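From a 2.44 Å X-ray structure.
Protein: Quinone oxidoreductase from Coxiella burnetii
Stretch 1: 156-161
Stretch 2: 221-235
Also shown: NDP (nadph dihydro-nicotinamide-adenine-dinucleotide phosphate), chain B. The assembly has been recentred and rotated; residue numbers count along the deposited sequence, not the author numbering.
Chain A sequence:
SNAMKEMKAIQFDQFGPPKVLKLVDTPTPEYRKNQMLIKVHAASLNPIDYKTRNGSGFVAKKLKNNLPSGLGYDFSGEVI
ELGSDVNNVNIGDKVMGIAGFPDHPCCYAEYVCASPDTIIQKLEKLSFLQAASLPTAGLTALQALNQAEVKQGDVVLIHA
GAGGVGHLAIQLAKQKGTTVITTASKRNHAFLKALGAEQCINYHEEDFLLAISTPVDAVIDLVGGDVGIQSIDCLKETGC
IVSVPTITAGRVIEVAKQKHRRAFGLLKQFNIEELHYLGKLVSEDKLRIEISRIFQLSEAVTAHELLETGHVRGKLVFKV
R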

# COMPACT_ATOMS: atom_id res chain seq x y z
N VAL A 156 -20.07 0.12 5.53
CA VAL A 156 -18.75 0.68 5.32
C VAL A 156 -18.59 1.18 3.89
O VAL A 156 -18.83 0.45 2.94
CB VAL A 156 -17.65 -0.35 5.63
CG1 VAL A 156 -16.28 0.24 5.39
CG2 VAL A 156 -17.76 -0.83 7.08
N LEU A 157 -18.20 2.45 3.76
CA LEU A 157 -17.91 3.07 2.48
C LEU A 157 -16.40 3.10 2.29
O LEU A 157 -15.70 3.75 3.07
CB LEU A 157 -18.48 4.50 2.43
CG LEU A 157 -18.07 5.35 1.23
CD1 LEU A 157 -18.57 4.71 -0.07
CD2 LEU A 157 -18.57 6.80 1.36
N ILE A 158 -15.90 2.41 1.27
CA ILE A 158 -14.48 2.38 0.92
C ILE A 158 -14.29 3.10 -0.41
O ILE A 158 -14.68 2.59 -1.46
CB ILE A 158 -13.96 0.92 0.80
CG1 ILE A 158 -14.23 0.13 2.09
CG2 ILE A 158 -12.48 0.90 0.46
CD1 ILE A 158 -13.66 -1.27 2.11
N HIS A 159 -13.72 4.30 -0.36
CA HIS A 159 -13.40 5.03 -1.58
C HIS A 159 -12.26 4.36 -2.33
O HIS A 159 -11.39 3.73 -1.71
CB HIS A 159 -13.01 6.48 -1.28
CG HIS A 159 -14.17 7.37 -0.96
ND1 HIS A 159 -15.07 7.78 -1.91
CD2 HIS A 159 -14.56 7.95 0.20
CE1 HIS A 159 -15.98 8.56 -1.35
NE2 HIS A 159 -15.69 8.68 -0.07
N ALA A 160 -12.24 4.50 -3.65
CA ALA A 160 -11.15 3.99 -4.46
C ALA A 160 -11.00 2.48 -4.28
O ALA A 160 -9.89 1.99 -4.06
CB ALA A 160 -9.85 4.70 -4.12
N GLY A 161 -12.11 1.77 -4.39
CA GLY A 161 -12.16 0.34 -4.08
C GLY A 161 -11.37 -0.56 -5.01
O GLY A 161 -11.00 -1.66 -4.61
N ASP A 221 -11.47 6.31 3.70
CA ASP A 221 -11.20 7.30 2.67
C ASP A 221 -9.79 7.12 2.12
O ASP A 221 -8.80 7.47 2.79
CB ASP A 221 -11.39 8.72 3.22
CG ASP A 221 -10.84 9.78 2.30
OD1 ASP A 221 -10.97 9.61 1.06
OD2 ASP A 221 -10.29 10.79 2.79
N LEU A 222 -9.69 6.57 0.92
CA LEU A 222 -8.41 6.33 0.28
C LEU A 222 -8.09 7.35 -0.81
O LEU A 222 -7.12 7.18 -1.54
CB LEU A 222 -8.37 4.91 -0.28
CG LEU A 222 -8.50 3.81 0.78
CD1 LEU A 222 -8.86 2.48 0.13
CD2 LEU A 222 -7.22 3.70 1.60
N VAL A 223 -8.89 8.42 -0.90
CA VAL A 223 -8.64 9.52 -1.86
C VAL A 223 -8.21 10.81 -1.16
O VAL A 223 -7.30 11.49 -1.61
CB VAL A 223 -9.89 9.80 -2.74
CG1 VAL A 223 -9.61 10.94 -3.72
CG2 VAL A 223 -10.31 8.54 -3.47
N GLY A 224 -8.87 11.14 -0.05
CA GLY A 224 -8.53 12.33 0.71
C GLY A 224 -8.99 13.60 0.00
O GLY A 224 -9.83 13.55 -0.91
N GLY A 225 -8.44 14.73 0.42
CA GLY A 225 -8.82 16.01 -0.15
C GLY A 225 -10.31 16.21 0.02
O GLY A 225 -10.87 15.89 1.06
N ASP A 226 -10.96 16.71 -1.03
CA ASP A 226 -12.37 17.08 -0.96
C ASP A 226 -13.32 15.88 -0.92
O ASP A 226 -14.43 16.00 -0.40
CB ASP A 226 -12.71 18.00 -2.13
CG ASP A 226 -12.03 19.35 -2.02
OD1 ASP A 226 -12.29 20.08 -1.03
OD2 ASP A 226 -11.23 19.70 -2.93
N VAL A 227 -12.89 14.74 -1.47
CA VAL A 227 -13.68 13.50 -1.39
C VAL A 227 -13.81 13.06 0.06
O VAL A 227 -14.90 12.69 0.50
CB VAL A 227 -13.05 12.36 -2.22
CG1 VAL A 227 -13.57 11.00 -1.75
CG2 VAL A 227 -13.34 12.57 -3.70
N GLY A 228 -12.70 13.11 0.79
CA GLY A 228 -12.69 12.84 2.22
C GLY A 228 -13.58 13.80 3.00
O GLY A 228 -14.35 13.37 3.85
N ILE A 229 -13.46 15.09 2.70
CA ILE A 229 -14.30 16.11 3.33
C ILE A 229 -15.79 15.83 3.08
O ILE A 229 -16.60 15.89 4.00
CB ILE A 229 -14.00 17.54 2.81
CG1 ILE A 229 -12.56 17.96 3.13
CG2 ILE A 229 -14.99 18.55 3.39
CD1 ILE A 229 -12.16 17.74 4.57
N GLN A 230 -16.12 15.55 1.82
CA GLN A 230 -17.50 15.26 1.44
C GLN A 230 -18.04 14.04 2.18
O GLN A 230 -19.22 14.01 2.53
CB GLN A 230 -17.60 15.02 -0.08
CG GLN A 230 -17.84 16.28 -0.92
CD GLN A 230 -19.24 16.29 -1.53
OE1 GLN A 230 -19.51 15.56 -2.49
NE2 GLN A 230 -20.13 17.12 -0.98
N SER A 231 -17.19 13.05 2.43
CA SER A 231 -17.60 11.78 3.03
C SER A 231 -18.13 11.93 4.45
O SER A 231 -18.91 11.12 4.91
CB SER A 231 -16.43 10.79 3.04
OG SER A 231 -15.95 10.55 1.72
N ILE A 232 -17.70 12.99 5.14
CA ILE A 232 -18.16 13.29 6.49
C ILE A 232 -19.69 13.41 6.57
O ILE A 232 -20.30 12.99 7.56
CB ILE A 232 -17.49 14.58 7.02
CG1 ILE A 232 -15.97 14.41 7.11
CG2 ILE A 232 -18.05 14.97 8.38
CD1 ILE A 232 -15.21 15.70 7.22
N ASP A 233 -20.31 13.96 5.52
CA ASP A 233 -21.77 14.16 5.48
C ASP A 233 -22.61 12.86 5.50
O ASP A 233 -23.80 12.91 5.79
CB ASP A 233 -22.17 14.97 4.24
CG ASP A 233 -21.69 16.42 4.29
OD1 ASP A 233 -21.60 16.99 5.39
OD2 ASP A 233 -21.42 16.98 3.20
N CYS A 234 -22.00 11.72 5.17
CA CYS A 234 -22.75 10.46 5.13
C CYS A 234 -22.58 9.61 6.40
O CYS A 234 -23.23 8.58 6.54
CB CYS A 234 -22.39 9.65 3.87
SG CYS A 234 -20.79 8.80 3.88
N LEU A 235 -21.74 10.06 7.33
CA LEU A 235 -21.53 9.35 8.59
C LEU A 235 -22.73 9.44 9.52
O LEU A 235 -23.36 10.49 9.62
CB LEU A 235 -20.33 9.92 9.34
CG LEU A 235 -18.93 9.74 8.75
CD1 LEU A 235 -17.94 10.46 9.64
CD2 LEU A 235 -18.59 8.26 8.63
PA NDP B . -3.99 3.34 -5.98
O1A NDP B . -3.20 4.12 -6.95
O2A NDP B . -3.71 1.89 -6.10
O5B NDP B . -5.56 3.59 -6.21
C5B NDP B . -6.05 3.67 -7.53
C4B NDP B . -7.57 3.61 -7.51
O4B NDP B . -8.09 4.86 -7.13
C3B NDP B . -8.20 3.29 -8.87
O3B NDP B . -8.71 1.97 -8.86
C2B NDP B . -9.30 4.33 -9.06
O2B NDP B . -10.54 3.76 -9.39
C1B NDP B . -9.37 5.00 -7.70
N9A NDP B . -9.72 6.43 -7.73
C8A NDP B . -8.99 7.45 -8.30
N7A NDP B . -9.64 8.61 -8.10
C5A NDP B . -10.77 8.36 -7.41
C6A NDP B . -11.78 9.19 -6.95
N6A NDP B . -11.72 10.49 -7.19
N1A NDP B . -12.85 8.65 -6.27
C2A NDP B . -12.89 7.28 -6.03
N3A NDP B . -11.88 6.45 -6.48
C4A NDP B . -10.83 6.99 -7.16
O3 NDP B . -3.72 3.87 -4.48
PN NDP B . -3.58 2.97 -3.14
O1N NDP B . -2.27 2.28 -3.16
O2N NDP B . -4.79 2.18 -2.88
O5D NDP B . -3.49 4.14 -2.05
C5D NDP B . -4.49 5.14 -1.94
C4D NDP B . -3.96 6.32 -1.14
O4D NDP B . -3.62 5.90 0.17
C3D NDP B . -2.71 6.91 -1.77
O3D NDP B . -2.81 8.31 -1.78
C2D NDP B . -1.58 6.43 -0.89
O2D NDP B . -0.48 7.32 -0.87
C1D NDP B . -2.29 6.29 0.47
N1N NDP B . -1.67 5.31 1.40
C2N NDP B . -1.41 5.73 2.68
C3N NDP B . -0.79 4.91 3.62
C7N NDP B . -0.51 5.39 5.01
O7N NDP B . 0.14 4.51 5.91
N7N NDP B . -0.88 6.62 5.38
C4N NDP B . -0.39 3.53 3.19
C5N NDP B . -0.71 3.13 1.79
C6N NDP B . -1.34 4.05 0.96
P2B NDP B . -11.17 3.93 -10.86
O1X NDP B . -12.33 2.98 -10.99
O2X NDP B . -10.14 3.58 -11.91
O3X NDP B . -11.66 5.33 -11.10

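Stretch 156-161 packs against stretch 221-235 in the quinone oxidoreductase of Coxiella burnetii. The first stretch is the last part of a strand, running on into a loop; the second leaves Asp221, turns through Leu222 to Gly224 and enters a helix. The two backbones come closest at His159 and Asp221, whose CA atoms lie 5.3 Å apart, and no backbone hydrogen bond joins them, so the contact rests on side chains. It buries 378 Å² in all, and His159 contributes more of this than any other residue.

One hydrogen bond crosses the interface: His159 NE2 donates to Ser231 OG over 2.6 Å, with the hydroxyl near the plane of the imidazole, at the ring edge, where the nitrogen's hydrogen points. The N-H...O angle of 139° leaves the bond short but bent. Ser231 OG in turn donates to Val227 O, one helical turn back, at 2.7 Å, so the hydroxyl accepts from the ring and passes its own proton to the helix backbone. His159 ND1 is hydrogen-bonded elsewhere in the structure, which leaves both ring nitrogens satisfied.

The face of the ring is also covered: Val227 CG1 sits 3.4 Å from the centroid of the His159 ring and only 9° off its normal, a CH-pi contact over one face. Val227 and Ser231 are four residues apart on the helix, so one turn supplies both the methyl over the ring and the hydroxyl at its edge.

In the turn before the helix, Asp221 CB points away from the first stretch, yet its carboxylate swings back, bringing Asp221 OD1 to 4.0 Å from His159 CD2. Asp221 OD1 accepts from Val223 N (3.1 Å) and Gly224 N (2.8 Å), tying down the turn. Gly228 has no room for a side chain: an ideal CB would lie 2.3 Å from Asp221 OD2.

Apolar contacts complete the packing. Leu157 CD2 meets Cys234 SG at 3.9 Å, extending the contact beyond Ser231. Around the turn, Ile158 CG2 lies 4.0 Å from Leu222 CD1, which also approaches His159 O at 3.4 Å. Ala160 CB packs 4.1 Å from Leu222 CB and 3.9 Å from Val223 CG2; these are van der Waals contacts that exclude water without demanding precise direction.

Both stretches also touch NADPH: Ala160 CA is 3.3 Å from NDP N3A and Val223 CG2 3.8 Å from NDP N1A, both adenine atoms, while Leu222 O lies 3.3 Å from NDP C4D of the nicotinamide ribose.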